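Local coordinates for lipid-transfer protein (Thermomonospora curvata, PDB 6OK1) that is of no precisely assigned function but belongs, as a lipid-transfer protein, to the thiolase superfamily and has a thiolase-like fold, at residues A[7-12]-A[230-235]; A[18-23]-A[216-221]. One frame throughout, in Å; residues are numbered along the deposited sequence. Where two conformers were deposited one is given.

Contact 1 of 2, residues A[7-12]-A[230-235]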
ATOM      1  N   ALA A   7      -6.480  -1.049 -24.350  1.00 28.90           N
ATOM      2  CA  ALA A   7      -6.095   0.361 -24.422  1.00 28.89           C
ATOM      3  C   ALA A   7      -4.617   0.563 -24.126  1.00 29.21           C
ATOM      4  O   ALA A   7      -4.008   1.524 -24.619  1.00 27.68           O
ATOM      5  CB  ALA A   7      -6.938   1.180 -23.448  1.00 29.63           C
ATOM      6  N   ALA A   8      -4.031  -0.304 -23.305  1.00 26.94           N
ATOM      7  CA  ALA A   8      -2.648  -0.170 -22.890  1.00 25.52           C
ATOM      8  C   ALA A   8      -1.875  -1.432 -23.224  1.00 24.58           C
ATOM      9  O   ALA A   8      -2.444  -2.507 -23.445  1.00 28.89           O
ATOM     10  CB  ALA A   8      -2.545   0.083 -21.373  1.00 25.60           C
ATOM     11  N   ALA A   9      -0.554  -1.301 -23.225  1.00 25.55           N
ATOM     12  CA  ALA A   9       0.281  -2.430 -23.556  1.00 23.29           C
ATOM     13  C   ALA A   9       1.598  -2.377 -22.785  1.00 26.47           C
ATOM     14  O   ALA A   9       2.089  -1.298 -22.452  1.00 25.88           O
ATOM     15  CB  ALA A   9       0.569  -2.440 -25.064  1.00 28.91           C
ATOM     16  N   ILE A  10       2.201  -3.545 -22.581  1.00 28.33           N
ATOM     17  CA  ILE A  10       3.553  -3.631 -22.036  1.00 24.68           C
ATOM     18  C   ILE A  10       4.550  -3.542 -23.179  1.00 32.76           C
ATOM     19  O   ILE A  10       4.574  -4.383 -24.088  1.00 29.41           O
ATOM     20  CB  ILE A  10       3.767  -4.917 -21.227  1.00 26.66           C
ATOM     21  CG1 ILE A  10       2.805  -4.965 -20.031  1.00 24.15           C
ATOM     22  CG2 ILE A  10       5.228  -4.979 -20.749  1.00 27.80           C
ATOM     23  CD1 ILE A  10       2.870  -6.240 -19.231  1.00 25.44           C
ATOM     24  N   ALA A  11       5.387  -2.521 -23.113  1.00 26.85           N
ATOM     25  CA  ALA A  11       6.361  -2.230 -24.140  1.00 27.50           C
ATOM     26  C   ALA A  11       7.782  -2.497 -23.703  1.00 29.33           C
ATOM     27  O   ALA A  11       8.665  -2.586 -24.558  1.00 28.82           O
ATOM     28  CB  ALA A  11       6.251  -0.763 -24.565  1.00 26.61           C
ATOM     29  N   GLY A  12       8.019  -2.610 -22.396  1.00 28.12           N
ATOM     30  CA  GLY A  12       9.351  -2.833 -21.885  1.00 25.10           C
ATOM     31  C   GLY A  12       9.335  -3.752 -20.689  1.00 26.04           C
ATOM     32  O   GLY A  12       8.421  -3.690 -19.858  1.00 26.89           O
ATOM     33  N   GLU A 230      -1.350   2.718 -28.712  1.00 34.91           N
ATOM     34  CA  GLU A 230      -0.899   3.577 -29.813  1.00 31.89           C
ATOM     35  C   GLU A 230       0.573   3.937 -29.649  1.00 41.24           C
ATOM     36  O   GLU A 230       1.362   3.835 -30.601  1.00 35.77           O
ATOM     37  CB  GLU A 230      -1.760   4.848 -29.904  1.00 31.63           C
ATOM     38  CG  GLU A 230      -3.206   4.629 -30.316  1.00136.50           C
ATOM     39  CD  GLU A 230      -4.045   3.987 -29.232  1.00168.90           C
ATOM     40  OE1 GLU A 230      -3.594   3.938 -28.068  1.00134.54           O
ATOM     41  OE2 GLU A 230      -5.161   3.531 -29.548  1.00 84.14           O
ATOM     42  N   ARG A 231       0.970   4.337 -28.432  1.00 34.13           N
ATOM     43  CA  ARG A 231       2.373   4.633 -28.164  0.50 21.64           C
ATOM     44  C   ARG A 231       3.252   3.409 -28.351  1.00 32.16           C
ATOM     45  O   ARG A 231       4.341   3.493 -28.936  1.00 35.54           O
ATOM     46  CB  ARG A 231       2.513   5.178 -26.740  0.50 27.59           C
ATOM     47  CG  ARG A 231       3.847   5.828 -26.398  0.50 59.81           C
ATOM     48  CD  ARG A 231       3.661   7.305 -26.034  0.50122.99           C
ATOM     49  NE  ARG A 231       4.774   7.863 -25.267  0.50 74.15           N
ATOM     50  CZ  ARG A 231       6.012   7.989 -25.733  0.50 69.26           C
ATOM     51  NH1 ARG A 231       6.307   7.566 -26.949  0.50 31.84           N
ATOM     52  NH2 ARG A 231       6.965   8.514 -24.981  0.50 48.46           N
ATOM     53  N   ALA A 232       2.806   2.248 -27.849  1.00 30.10           N
ATOM     54  CA  ALA A 232       3.619   1.044 -27.940  1.00 28.42           C
ATOM     55  C   ALA A 232       3.941   0.701 -29.389  1.00 34.85           C
ATOM     56  O   ALA A 232       5.013   0.164 -29.673  1.00 32.24           O
ATOM     57  CB  ALA A 232       2.899  -0.128 -27.260  1.00 27.72           C
ATOM     58  N   ARG A 233       3.029   1.003 -30.307  1.00 32.25           N
ATOM     59  CA  ARG A 233       3.255   0.700 -31.719  1.00 31.50           C
ATOM     60  C   ARG A 233       4.439   1.459 -32.306  1.00 44.16           C
ATOM     61  O   ARG A 233       4.997   1.020 -33.317  1.00 38.39           O
ATOM     62  CB  ARG A 233       1.988   0.993 -32.524  1.00 37.27           C
ATOM     63  CG  ARG A 233       0.935  -0.084 -32.384  1.00 38.88           C
ATOM     64  CD  ARG A 233      -0.433   0.436 -32.748  1.00 41.16           C
ATOM     65  NE  ARG A 233      -1.440  -0.614 -32.599  1.00 38.02           N
ATOM     66  CZ  ARG A 233      -2.743  -0.383 -32.534  1.00 34.79           C
ATOM     67  NH1 ARG A 233      -3.198   0.856 -32.615  1.00 41.92           N
ATOM     68  NH2 ARG A 233      -3.589  -1.398 -32.396  1.00 44.83           N
ATOM     69  N   ASP A 234       4.840   2.575 -31.704  1.00 32.13           N
ATOM     70  CA  ASP A 234       6.018   3.308 -32.148  1.00 34.29           C
ATOM     71  C   ASP A 234       7.281   2.950 -31.380  1.00 45.63           C
ATOM     72  O   ASP A 234       8.349   3.481 -31.686  1.00 35.63           O
ATOM     73  CB  ASP A 234       5.754   4.815 -32.056  1.00 41.60           C
ATOM     74  CG  ASP A 234       4.687   5.285 -33.045  1.00140.32           C
ATOM     75  OD1 ASP A 234       4.491   4.661 -34.105  1.00 38.92           O
ATOM     76  OD2 ASP A 234       4.031   6.293 -32.769  1.00 52.18           O
ATOM     77  N   LEU A 235       7.201   2.049 -30.420  1.00 36.84           N
ATOM     78  CA  LEU A 235       8.354   1.624 -29.649  1.00 33.98           C
ATOM     79  C   LEU A 235       8.963   0.351 -30.251  1.00 31.54           C
ATOM     80  O   LEU A 235       8.421  -0.225 -31.197  1.00 35.85           O
ATOM     81  CB  LEU A 235       7.924   1.436 -28.183  1.00 34.30           C
ATOM     82  CG  LEU A 235       7.403   2.752 -27.595  1.00 33.28           C
ATOM     83  CD1 LEU A 235       7.004   2.598 -26.105  1.00 28.95           C
ATOM     84  CD2 LEU A 235       8.419   3.896 -27.728  1.00 31.45           C
TER
HETATM   85  O   HOH W   1      -5.184   3.577 -25.775  1.00 42.92           O
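The one flat side-chain group at this contact is the Glu-230 carboxylate, whose OE1 comes within 4.2 Å of Ala-7 O; no ring lies at the interface, and the rest is methyl against methyl. OE1 and Ala-7 O are both acceptors and do not bond directly. One water lies between them and donates to each, 2.6 Å from Ala-7 O and 2.8 Å from Glu-230 OE1. The Glu-230 side chain, folded at chi2 (72°), is exposed and poorly ordered, which makes this bridge the less certain half of the contact.

The apolar half is made by alternate residues of strand 8-15. Ala-9 CB meets Ala-232 CB at 3.9 Å, and Ala-11 CB approaches the same Ala-232 CB at 4.3 Å, so the helix methyl faces both strand methyls. Leu-235 adds the tip of one branch, CD1, at 3.8 Å from Ala-11 CB. The type I turn from Ala-232 to Leu-235, closed by Leu-235 N on Ala-232 O, brings the leucine back toward the strand. At Ala-11 and Gly-12 the strand forms a classic beta bulge opposite Val-225. Ala-8 and Ile-10 point to the other side of the sheet, against helices 86-98 and 348-359.

Small side chains let the backbones come close, 5.7 Å between Ala-11 CA and Ala-232 CA. Ala-8 to Ala-11 make backbone hydrogen bonds to strands 219-228 and 240-248, while Val-227, Pro-239 and Leu-43 share in the packing around the methyls. Such apolar contact carries little directionality; the water bridge is the one polar link between the segments.

Contact 2 of 2, residues A[18-23]-A[216-221]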
ATOM      1  N   PHE A  18      18.648 -12.764 -11.147  1.00 24.79           N
ATOM      2  CA  PHE A  18      18.008 -13.397 -10.010  1.00 25.63           C
ATOM      3  C   PHE A  18      19.029 -14.301  -9.335  1.00 26.12           C
ATOM      4  O   PHE A  18      19.623 -15.164  -9.994  1.00 29.30           O
ATOM      5  CB  PHE A  18      16.784 -14.204 -10.463  1.00 26.76           C
ATOM      6  CG  PHE A  18      15.809 -13.409 -11.285  1.00 23.82           C
ATOM      7  CD1 PHE A  18      15.583 -12.078 -10.991  1.00 23.36           C
ATOM      8  CD2 PHE A  18      15.116 -13.984 -12.346  1.00 25.97           C
ATOM      9  CE1 PHE A  18      14.669 -11.328 -11.734  1.00 26.90           C
ATOM     10  CE2 PHE A  18      14.179 -13.246 -13.075  1.00 26.23           C
ATOM     11  CZ  PHE A  18      13.969 -11.912 -12.766  1.00 25.28           C
ATOM     12  N   SER A  19      19.242 -14.113  -8.037  1.00 23.63           N
ATOM     13  CA  SER A  19      20.322 -14.844  -7.377  1.00 23.90           C
ATOM     14  C   SER A  19      19.916 -15.188  -5.953  1.00 26.31           C
ATOM     15  O   SER A  19      18.754 -15.033  -5.555  1.00 25.13           O
ATOM     16  CB  SER A  19      21.613 -14.015  -7.396  1.00 31.31           C
ATOM     17  OG  SER A  19      21.552 -12.991  -6.423  1.00 27.63           O
ATOM     18  N   LYS A  20      20.879 -15.703  -5.190  1.00 23.97           N
ATOM     19  CA  LYS A  20      20.725 -15.920  -3.765  1.00 24.44           C
ATOM     20  C   LYS A  20      21.548 -14.931  -2.950  1.00 21.70           C
ATOM     21  O   LYS A  20      21.593 -15.045  -1.720  1.00 26.11           O
ATOM     22  CB  LYS A  20      21.134 -17.353  -3.397  1.00 26.70           C
ATOM     23  CG  LYS A  20      20.468 -18.407  -4.263  1.00 32.92           C
ATOM     24  CD  LYS A  20      18.952 -18.377  -4.102  1.00 34.24           C
ATOM     25  CE  LYS A  20      18.292 -19.472  -4.951  1.00 35.05           C
ATOM     26  NZ  LYS A  20      16.805 -19.391  -4.967  1.00 36.43           N
ATOM     27  N   ASN A  21      22.197 -13.984  -3.607  1.00 23.94           N
ATOM     28  CA  ASN A  21      22.901 -12.908  -2.926  1.00 24.54           C
ATOM     29  C   ASN A  21      23.232 -11.804  -3.911  1.00 25.15           C
ATOM     30  O   ASN A  21      24.199 -11.895  -4.678  1.00 28.47           O
ATOM     31  CB  ASN A  21      24.182 -13.416  -2.256  1.00 29.02           C
ATOM     32  CG  ASN A  21      25.029 -12.263  -1.678  1.00 30.92           C
ATOM     33  OD1 ASN A  21      24.490 -11.268  -1.206  1.00 45.00           O
ATOM     34  ND2 ASN A  21      26.348 -12.400  -1.742  1.00 47.22           N
ATOM     35  N   SER A  22      22.410 -10.752  -3.909  1.00 24.18           N
ATOM     36  CA  SER A  22      22.622  -9.662  -4.843  1.00 23.64           C
ATOM     37  C   SER A  22      23.837  -8.838  -4.461  1.00 22.82           C
ATOM     38  O   SER A  22      24.409  -8.146  -5.318  1.00 28.38           O
ATOM     39  CB  SER A  22      21.409  -8.749  -4.886  1.00 24.77           C
ATOM     40  OG  SER A  22      21.377  -7.924  -3.727  1.00 25.01           O
ATOM     41  N   GLY A  23      24.203  -8.861  -3.183  1.00 26.26           N
ATOM     42  CA  GLY A  23      25.301  -8.024  -2.744  1.00 31.25           C
ATOM     43  C   GLY A  23      25.028  -6.539  -2.767  1.00 35.48           C
ATOM     44  O   GLY A  23      25.965  -5.748  -2.603  1.00 28.38           O
ATOM     45  N   GLN A 216      12.175 -21.666  -3.625  1.00 24.07           N
ATOM     46  CA  GLN A 216      13.142 -21.031  -2.736  1.00 24.09           C
ATOM     47  C   GLN A 216      13.015 -19.516  -2.858  1.00 24.36           C
ATOM     48  O   GLN A 216      12.450 -18.989  -3.821  1.00 27.58           O
ATOM     49  CB  GLN A 216      14.573 -21.439  -3.098  1.00 29.50           C
ATOM     50  CG  GLN A 216      14.910 -22.938  -3.011  1.00 35.58           C
ATOM     51  CD  GLN A 216      16.411 -23.201  -3.207  1.00 98.04           C
ATOM     52  OE1 GLN A 216      17.208 -22.272  -3.280  1.00 49.09           O
ATOM     53  NE2 GLN A 216      16.790 -24.468  -3.293  1.00 42.40           N
ATOM     54  N   GLU A 217      13.561 -18.814  -1.876  1.00 23.29           N
ATOM     55  CA  GLU A 217      13.567 -17.365  -1.946  1.00 21.98           C
ATOM     56  C   GLU A 217      14.684 -16.859  -2.863  1.00 23.99           C
ATOM     57  O   GLU A 217      15.669 -17.553  -3.148  1.00 25.32           O
ATOM     58  CB  GLU A 217      13.731 -16.780  -0.554  1.00 21.92           C
ATOM     59  CG  GLU A 217      12.682 -17.311   0.429  1.00 31.26           C
ATOM     60  CD  GLU A 217      12.714 -16.633   1.756  1.00 50.32           C
ATOM     61  OE1 GLU A 217      13.760 -16.720   2.435  1.00 56.13           O
ATOM     62  OE2 GLU A 217      11.685 -16.014   2.112  1.00 81.67           O
ATOM     63  N   SER A 218      14.518 -15.607  -3.308  1.00 21.03           N
ATOM     64  CA  SER A 218      15.380 -15.000  -4.302  1.00 23.55           C
ATOM     65  C   SER A 218      15.744 -13.575  -3.913  1.00 24.26           C
ATOM     66  O   SER A 218      15.007 -12.895  -3.193  1.00 22.70           O
ATOM     67  CB  SER A 218      14.710 -14.944  -5.675  1.00 23.77           C
ATOM     68  OG  SER A 218      14.310 -16.224  -6.143  1.00 25.89           O
ATOM     69  N   ASP A 219      16.893 -13.132  -4.430  1.00 20.82           N
ATOM     70  CA  ASP A 219      17.267 -11.732  -4.493  1.00 22.43           C
ATOM     71  C   ASP A 219      17.129 -11.287  -5.945  1.00 23.76           C
ATOM     72  O   ASP A 219      17.562 -11.996  -6.862  1.00 23.75           O
ATOM     73  CB  ASP A 219      18.717 -11.495  -4.073  1.00 23.73           C
ATOM     74  CG  ASP A 219      18.988 -11.696  -2.588  1.00 22.73           C
ATOM     75  OD1 ASP A 219      18.096 -12.062  -1.788  1.00 22.11           O
ATOM     76  OD2 ASP A 219      20.162 -11.443  -2.220  1.00 24.75           O
ATOM     77  N   GLY A 220      16.537 -10.124  -6.157  1.00 22.63           N
ATOM     78  CA  GLY A 220      16.443  -9.596  -7.500  1.00 20.67           C
ATOM     79  C   GLY A 220      15.331  -8.575  -7.651  1.00 22.68           C
ATOM     80  O   GLY A 220      14.555  -8.319  -6.726  1.00 22.47           O
ATOM     81  N   GLY A 221      15.285  -7.998  -8.844  1.00 22.65           N
ATOM     82  CA  GLY A 221      14.278  -6.987  -9.181  1.00 20.98           C
ATOM     83  C   GLY A 221      13.735  -7.191 -10.580  1.00 21.35           C
ATOM     84  O   GLY A 221      14.425  -7.683 -11.474  1.00 23.41           O
TER
HETATM   85  O   HOH W   2      16.886 -16.857  -6.875  1.00 30.34           O
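Ser-19 and Asp-219 pair through their backbones in both directions: Ser-19 N donates to Asp-219 O at 2.9 Å, in the carbonyl plane, and Asp-219 N donates to Ser-19 O at 2.9 Å, nearly straight at 177° but from above the carbonyl plane. Ser-19 O takes a second donor, a water that also accepts from Lys-20 NZ and bonds Ser-218 OG; that hydroxyl is further tied to the backbone N of Tyr-344. The Lys-20 chain bends at chi2 (-62°) and comes back to the other segment, where NZ donates to Glu-217 O at 2.8 Å and only weakly to Gln-216 OE1 at 3.4 Å; the lysine also makes a cation-pi contact with Trp-188.

The Ser-19/Asp-219 pair is a single antiparallel, hydrogen-bonded bridge, joining the loop after strand 8-15 to the start of strand 219-228, its neighbour in the central sheet of the thiolase-like fold.

Buried Asp-219 has both carboxylate oxygens engaged. OD2 receives Ser-22 N on its anti lone pair at 2.9 Å and bonds Ser-115 OG, while OD1 takes Arg-114 N. Ser-22 OG bonds Asn-112 OD1. Within the loop an ST turn brings Asn-21 N to Ser-19 OG at 3.1 Å. Beyond the bridge the Phe-18 ring presents its edge to Gly-221 O, which lies in the ring plane 3.7 Å from CE1.

In the fold
Contacts 1 and 2 sit toward opposite ends of one adjacent strand pair, 8-15 and 219-228, in the mixed central sheet: their centres are 30 Å apart and their nearest atoms about 11 Å, with no touch. In sequence contact 2 is nested inside the loop closed by contact 1. The chain passes from contact 1 along strand 8-15 to the 18-23 loop; the antiparallel strand 219-228 then runs back from contact 2 straight into helix 229-232. Contact 1 is mainly apolar, contact 2 mainly hydrogen-bonded. The sodium ion, at Val-48, Ile-70 and Glu-72, is bound by residues of neither contact.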